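Long-range contact in gamma-glutamyl-gamma-aminobutyraldehyde dehydrogenase (PDB 4LIH), which probably oxidises aldehydes such as gamma-glutamyl-gamma-aminobutyraldehyde to the corresponding carboxylic acids with NAD(P)+, as a member of the aldehyde dehydrogenase family: residues F45-A57 with S110-G122. Numbering follows the deposited sequence. Where two conformers were deposited one is given.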
ATOM      1  N   PHE A  45       5.602 -42.275  22.330  1.00 13.82           N
ATOM      2  CA  PHE A  45       6.875 -42.576  21.702  1.00 13.72           C
ATOM      3  C   PHE A  45       8.000 -42.046  22.586  1.00 13.74           C
ATOM      4  O   PHE A  45       7.761 -41.171  23.419  1.00 13.40           O
ATOM      5  CB  PHE A  45       6.944 -42.027  20.283  1.00 13.67           C
ATOM      6  CG  PHE A  45       7.010 -40.516  20.161  1.00 13.59           C
ATOM      7  CD1 PHE A  45       8.224 -39.857  20.189  1.00 13.47           C
ATOM      8  CD2 PHE A  45       5.873 -39.777  19.889  1.00 13.51           C
ATOM      9  CE1 PHE A  45       8.287 -38.480  20.004  1.00 13.23           C
ATOM     10  CE2 PHE A  45       5.925 -38.400  19.744  1.00 13.31           C
ATOM     11  CZ  PHE A  45       7.137 -37.746  19.803  1.00 13.17           C
ATOM     12  N   ASP A  46       9.184 -42.639  22.456  1.00 13.80           N
ATOM     13  CA  ASP A  46      10.382 -42.208  23.194  1.00 13.94           C
ATOM     14  C   ASP A  46      11.056 -41.075  22.444  1.00 14.07           C
ATOM     15  O   ASP A  46      11.474 -41.204  21.277  1.00 13.70           O
ATOM     16  CB  ASP A  46      11.403 -43.334  23.369  1.00 14.35           C
ATOM     17  CG  ASP A  46      10.970 -44.391  24.370  1.00 14.79           C
ATOM     18  OD1 ASP A  46       9.960 -44.252  25.100  1.00 14.86           O
ATOM     19  OD2 ASP A  46      11.705 -45.370  24.428  1.00 15.64           O
ATOM     20  N   CYS A  47      11.147 -39.951  23.129  1.00 13.95           N
ATOM     21  CA  CYS A  47      11.845 -38.795  22.634  1.00 13.59           C
ATOM     22  C   CYS A  47      13.318 -38.894  22.987  1.00 13.86           C
ATOM     23  O   CYS A  47      13.729 -38.741  24.168  1.00 13.64           O
ATOM     24  CB  CYS A  47      11.228 -37.573  23.241  1.00 13.77           C
ATOM     25  SG  CYS A  47      12.008 -36.001  22.805  1.00 13.47           S
ATOM     26  N   VAL A  48      14.108 -39.168  21.952  1.00 13.93           N
ATOM     27  CA  VAL A  48      15.531 -39.487  22.091  1.00 14.26           C
ATOM     28  C   VAL A  48      16.400 -38.299  21.681  1.00 14.02           C
ATOM     29  O   VAL A  48      16.056 -37.552  20.775  1.00 15.07           O
ATOM     30  CB  VAL A  48      15.916 -40.705  21.220  1.00 14.68           C
ATOM     31  CG1 VAL A  48      17.378 -41.081  21.407  1.00 14.91           C
ATOM     32  CG2 VAL A  48      15.037 -41.890  21.549  1.00 14.84           C
ATOM     33  N   SER A  49      17.479 -38.075  22.421  1.00 13.60           N
ATOM     34  CA  SER A  49      18.400 -36.998  22.141  1.00 12.87           C
ATOM     35  C   SER A  49      19.474 -37.442  21.161  1.00 12.73           C
ATOM     36  O   SER A  49      20.116 -38.470  21.366  1.00 12.47           O
ATOM     37  CB  SER A  49      19.085 -36.568  23.429  1.00 12.84           C
ATOM     38  OG  SER A  49      19.852 -35.410  23.218  1.00 12.27           O
ATOM     39  N   PRO A  50      19.728 -36.628  20.139  1.00 12.55           N
ATOM     40  CA  PRO A  50      20.815 -36.875  19.205  1.00 12.68           C
ATOM     41  C   PRO A  50      22.215 -36.726  19.786  1.00 13.10           C
ATOM     42  O   PRO A  50      23.181 -37.173  19.178  1.00 12.95           O
ATOM     43  CB  PRO A  50      20.625 -35.804  18.123  1.00 12.52           C
ATOM     44  CG  PRO A  50      19.315 -35.145  18.369  1.00 12.40           C
ATOM     45  CD  PRO A  50      18.837 -35.524  19.724  1.00 12.43           C
ATOM     46  N   ILE A  51      22.317 -36.114  20.946  1.00 13.54           N
ATOM     47  CA  ILE A  51      23.598 -35.805  21.525  1.00 14.34           C
ATOM     48  C   ILE A  51      24.286 -37.113  21.862  1.00 14.66           C
ATOM     49  O   ILE A  51      25.473 -37.297  21.565  1.00 14.20           O
ATOM     50  CB  ILE A  51      23.442 -34.960  22.813  1.00 14.75           C
ATOM     51  CG1 ILE A  51      22.835 -33.579  22.445  1.00 15.08           C
ATOM     52  CG2 ILE A  51      24.796 -34.793  23.512  1.00 14.95           C
ATOM     53  CD1 ILE A  51      22.322 -32.797  23.656  1.00 15.65           C
ATOM     54  N   ASP A  52      23.513 -38.005  22.475  1.00 14.94           N
ATOM     55  CA  ASP A  52      24.079 -39.234  23.029  1.00 15.75           C
ATOM     56  C   ASP A  52      23.116 -40.402  23.048  1.00 16.38           C
ATOM     57  O   ASP A  52      23.427 -41.448  23.623  1.00 16.67           O
ATOM     58  CB  ASP A  52      24.624 -38.940  24.437  1.00 16.09           C
ATOM     59  CG  ASP A  52      23.550 -38.501  25.420  1.00 16.24           C
ATOM     60  OD1 ASP A  52      22.347 -38.407  25.040  1.00 15.84           O
ATOM     61  OD2 ASP A  52      23.934 -38.256  26.594  1.00 16.81           O
ATOM     62  N   GLY A  53      21.956 -40.261  22.412  1.00 16.85           N
ATOM     63  CA  GLY A  53      20.932 -41.325  22.445  1.00 17.75           C
ATOM     64  C   GLY A  53      20.081 -41.460  23.716  1.00 18.44           C
ATOM     65  O   GLY A  53      19.252 -42.367  23.798  1.00 19.24           O
ATOM     66  N   ARG A  54      20.261 -40.569  24.692  0.50 18.44           N
ATOM     67  CA  ARG A  54      19.489 -40.639  25.939  0.50 18.44           C
ATOM     68  C   ARG A  54      18.000 -40.457  25.636  0.50 18.17           C
ATOM     69  O   ARG A  54      17.632 -39.649  24.784  0.50 17.64           O
ATOM     70  CB  ARG A  54      19.994 -39.602  26.979  0.50 18.68           C
ATOM     71  CG  ARG A  54      19.729 -38.118  26.675  0.50 18.46           C
ATOM     72  CD  ARG A  54      20.384 -37.141  27.667  0.50 18.78           C
ATOM     73  NE  ARG A  54      21.607 -36.526  27.159  0.50 18.74           N
ATOM     74  CZ  ARG A  54      22.139 -35.384  27.608  0.50 18.70           C
ATOM     75  NH1 ARG A  54      21.553 -34.669  28.558  0.50 18.48           N
ATOM     76  NH2 ARG A  54      23.258 -34.929  27.070  0.50 18.48           N
ATOM     77  N   VAL A  55      17.143 -41.218  26.319  1.00 18.26           N
ATOM     78  CA  VAL A  55      15.694 -41.010  26.222  1.00 17.08           C
ATOM     79  C   VAL A  55      15.319 -39.861  27.133  1.00 16.27           C
ATOM     80  O   VAL A  55      15.430 -39.952  28.352  1.00 16.14           O
ATOM     81  CB  VAL A  55      14.900 -42.279  26.590  1.00 17.47           C
ATOM     82  CG1 VAL A  55      13.407 -41.989  26.605  1.00 17.57           C
ATOM     83  CG2 VAL A  55      15.203 -43.395  25.595  1.00 17.60           C
ATOM     84  N   LEU A  56      14.864 -38.755  26.557  1.00 14.96           N
ATOM     85  CA  LEU A  56      14.573 -37.576  27.344  1.00 14.19           C
ATOM     86  C   LEU A  56      13.233 -37.671  28.046  1.00 14.37           C
ATOM     87  O   LEU A  56      13.064 -37.164  29.137  1.00 13.88           O
ATOM     88  CB  LEU A  56      14.527 -36.341  26.444  1.00 13.77           C
ATOM     89  CG  LEU A  56      15.837 -36.055  25.713  1.00 13.27           C
ATOM     90  CD1 LEU A  56      15.536 -35.094  24.587  1.00 12.92           C
ATOM     91  CD2 LEU A  56      16.891 -35.500  26.686  1.00 13.15           C
ATOM     92  N   ALA A  57      12.273 -38.298  27.385  1.00 14.68           N
ATOM     93  CA  ALA A  57      10.900 -38.285  27.848  1.00 14.84           C
ATOM     94  C   ALA A  57      10.085 -39.227  26.996  1.00 15.16           C
ATOM     95  O   ALA A  57      10.468 -39.524  25.847  1.00 14.48           O
ATOM     96  CB  ALA A  57      10.321 -36.892  27.747  1.00 15.13           C
ATOM     97  N   SER A 110      15.560 -22.941  25.125  1.00 10.85           N
ATOM     98  CA  SER A 110      16.812 -23.180  24.426  1.00 10.64           C
ATOM     99  C   SER A 110      17.377 -24.573  24.761  1.00 10.60           C
ATOM    100  O   SER A 110      17.807 -25.307  23.856  1.00 10.30           O
ATOM    101  CB  SER A 110      17.802 -22.093  24.760  1.00 10.70           C
ATOM    102  OG  SER A 110      17.343 -20.831  24.340  1.00 10.66           O
ATOM    103  N   LEU A 111      17.354 -24.946  26.040  1.00 10.65           N
ATOM    104  CA  LEU A 111      17.903 -26.258  26.457  1.00 10.70           C
ATOM    105  C   LEU A 111      17.051 -27.424  25.939  1.00 10.47           C
ATOM    106  O   LEU A 111      17.578 -28.431  25.494  1.00 10.54           O
ATOM    107  CB  LEU A 111      18.114 -26.299  27.981  1.00 11.07           C
ATOM    108  CG  LEU A 111      18.573 -27.653  28.591  1.00 11.34           C
ATOM    109  CD1 LEU A 111      19.988 -28.026  28.148  1.00 11.50           C
ATOM    110  CD2 LEU A 111      18.492 -27.561  30.104  1.00 11.61           C
ATOM    111  N   LEU A 112      15.726 -27.289  25.973  1.00 10.23           N
ATOM    112  CA  LEU A 112      14.844 -28.281  25.384  1.00 10.08           C
ATOM    113  C   LEU A 112      15.145 -28.500  23.903  1.00  9.83           C
ATOM    114  O   LEU A 112      15.238 -29.654  23.479  1.00  9.90           O
ATOM    115  CB  LEU A 112      13.377 -27.877  25.539  1.00 10.08           C
ATOM    116  CG  LEU A 112      12.814 -27.942  26.927  1.00 10.30           C
ATOM    117  CD1 LEU A 112      11.474 -27.227  26.950  1.00 10.31           C
ATOM    118  CD2 LEU A 112      12.637 -29.411  27.329  1.00 10.40           C
ATOM    119  N   GLU A 113      15.322 -27.409  23.147  1.00  9.56           N
ATOM    120  CA  GLU A 113      15.615 -27.474  21.709  1.00  9.41           C
ATOM    121  C   GLU A 113      16.938 -28.161  21.401  1.00  9.32           C
ATOM    122  O   GLU A 113      17.034 -28.895  20.419  1.00  9.18           O
ATOM    123  CB  GLU A 113      15.650 -26.051  21.084  1.00  9.45           C
ATOM    124  CG  GLU A 113      15.503 -25.982  19.550  1.00  9.37           C
ATOM    125  CD  GLU A 113      14.046 -26.053  19.130  1.00  9.42           C
ATOM    126  OE1 GLU A 113      13.267 -26.782  19.756  1.00  9.70           O
ATOM    127  OE2 GLU A 113      13.646 -25.328  18.230  1.00  9.39           O
ATOM    128  N   THR A 114      17.952 -27.855  22.208  1.00  9.34           N
ATOM    129  CA  THR A 114      19.317 -28.395  22.065  1.00  9.33           C
ATOM    130  C   THR A 114      19.308 -29.892  22.432  1.00  9.50           C
ATOM    131  O   THR A 114      19.875 -30.691  21.715  1.00  9.41           O
ATOM    132  CB  THR A 114      20.325 -27.621  22.957  1.00  9.37           C
ATOM    133  OG1 THR A 114      20.580 -26.312  22.404  1.00  9.26           O
ATOM    134  CG2 THR A 114      21.633 -28.374  23.123  1.00  9.41           C
ATOM    135  N   LEU A 115      18.617 -30.258  23.518  1.00  9.71           N
ATOM    136  CA  LEU A 115      18.462 -31.688  23.854  1.00  9.94           C
ATOM    137  C   LEU A 115      17.708 -32.514  22.829  1.00  9.99           C
ATOM    138  O   LEU A 115      18.118 -33.625  22.508  1.00 10.05           O
ATOM    139  CB  LEU A 115      17.751 -31.854  25.206  1.00 10.11           C
ATOM    140  CG  LEU A 115      18.545 -31.320  26.385  1.00 10.30           C
ATOM    141  CD1 LEU A 115      17.636 -31.254  27.629  1.00 10.34           C
ATOM    142  CD2 LEU A 115      19.784 -32.157  26.636  1.00 10.51           C
ATOM    143  N   ASP A 116      16.614 -31.947  22.325  1.00  9.92           N
ATOM    144  CA  ASP A 116      15.652 -32.623  21.457  1.00  9.97           C
ATOM    145  C   ASP A 116      16.226 -32.837  20.047  1.00  9.87           C
ATOM    146  O   ASP A 116      16.075 -33.908  19.450  1.00  9.84           O
ATOM    147  CB  ASP A 116      14.369 -31.749  21.420  1.00 10.03           C
ATOM    148  CG  ASP A 116      13.106 -32.512  21.028  1.00 10.24           C
ATOM    149  OD1 ASP A 116      13.186 -33.758  20.910  1.00 10.54           O
ATOM    150  OD2 ASP A 116      12.022 -31.859  20.855  1.00 10.14           O
ATOM    151  N   ALA A 117      16.909 -31.815  19.526  1.00  9.79           N
ATOM    152  CA  ALA A 117      17.245 -31.787  18.092  1.00  9.66           C
ATOM    153  C   ALA A 117      18.744 -31.724  17.803  1.00  9.62           C
ATOM    154  O   ALA A 117      19.115 -31.755  16.644  1.00  9.62           O
ATOM    155  CB  ALA A 117      16.543 -30.612  17.439  1.00  9.59           C
ATOM    156  N   GLY A 118      19.574 -31.617  18.853  1.00  9.66           N
ATOM    157  CA  GLY A 118      21.052 -31.673  18.742  1.00  9.66           C
ATOM    158  C   GLY A 118      21.704 -30.377  18.309  1.00  9.67           C
ATOM    159  O   GLY A 118      22.876 -30.349  17.949  1.00  9.88           O
ATOM    160  N   LYS A 119      20.924 -29.305  18.331  1.00  9.41           N
ATOM    161  CA  LYS A 119      21.339 -27.982  17.904  1.00  9.30           C
ATOM    162  C   LYS A 119      22.183 -27.236  18.940  1.00  9.59           C
ATOM    163  O   LYS A 119      21.771 -27.136  20.090  1.00  9.76           O
ATOM    164  CB  LYS A 119      20.070 -27.201  17.605  1.00  9.10           C
ATOM    165  CG  LYS A 119      19.279 -27.748  16.418  1.00  8.83           C
ATOM    166  CD  LYS A 119      17.845 -27.186  16.439  1.00  8.76           C
ATOM    167  CE  LYS A 119      17.784 -25.674  16.316  1.00  8.69           C
ATOM    168  NZ  LYS A 119      17.832 -25.198  14.905  1.00  8.61           N
ATOM    169  N   PRO A 120      23.357 -26.691  18.544  1.00  9.75           N
ATOM    170  CA  PRO A 120      24.197 -26.044  19.553  1.00 10.11           C
ATOM    171  C   PRO A 120      23.413 -25.075  20.486  1.00 10.28           C
ATOM    172  O   PRO A 120      22.565 -24.297  20.016  1.00 10.35           O
ATOM    173  CB  PRO A 120      25.223 -25.288  18.699  1.00 10.07           C
ATOM    174  CG  PRO A 120      25.385 -26.140  17.466  1.00  9.87           C
ATOM    175  CD  PRO A 120      23.965 -26.634  17.201  1.00  9.75           C
ATOM    176  N   ILE A 121      23.742 -25.080  21.784  1.00 10.68           N
ATOM    177  CA  ILE A 121      23.139 -24.200  22.748  1.00 10.87           C
ATOM    178  C   ILE A 121      23.485 -22.719  22.471  1.00 10.98           C
ATOM    179  O   ILE A 121      22.679 -21.844  22.758  1.00 11.12           O
ATOM    180  CB  ILE A 121      23.499 -24.641  24.219  1.00 11.20           C
ATOM    181  CG1 ILE A 121      22.647 -23.904  25.272  1.00 11.43           C
ATOM    182  CG2 ILE A 121      24.969 -24.470  24.502  1.00 11.28           C
ATOM    183  CD1 ILE A 121      21.187 -24.353  25.328  1.00 11.49           C
ATOM    184  N   GLY A 122      24.645 -22.460  21.869  1.00 11.07           N
ATOM    185  CA  GLY A 122      25.038 -21.112  21.473  1.00 11.11           C
ATOM    186  C   GLY A 122      24.103 -20.606  20.353  1.00 11.09           C
ATOM    187  O   GLY A 122      23.891 -19.397  20.192  1.00 11.50           O
TER
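Ser49 and Leu115 join the turn of a beta hairpin, strands 44-48 and 55-60, to the C-terminal end of helix 106-117. A chi1 of -172° turns Ser49 OG away from the backbone N, toward the helix end, where it donates to Leu115 O at 2.6 Å. It meets a lone pair in the carbonyl plane, with a C=O...OG angle of 141°. Pro50 points its ring at the end of the helix, CG and CD foremost. Its CD is 3.2 Å from Asp116 O, and its CG rests against the Ala117-Gly118 peptide. Gly118, with positive phi, ends the helix there.

The Leu115 side chain meets three residues of the hairpin. Both methyls of Leu56 approach its CB, and the Ile51 side chain runs obliquely over it, CD1 4.0 Å from Leu115 CD2. In the conformer given, one of two, the same CD2 lies over one face of the Arg54 guanidinium, 3.6 Å from NH1. Asp52 meets that flat group at the edge in a salt bridge, and its OD1 also takes the Arg54 backbone N in an Asx turn. The two donors reach OD1 from opposite faces of the carboxylate.

Leu206, at the start of helix 206-218, touches both Cys47 and Leu56. Asp116 OD2 accepts from Leu206 N, while Asp116 OD1 lies 3.2 Å from Cys47 SG.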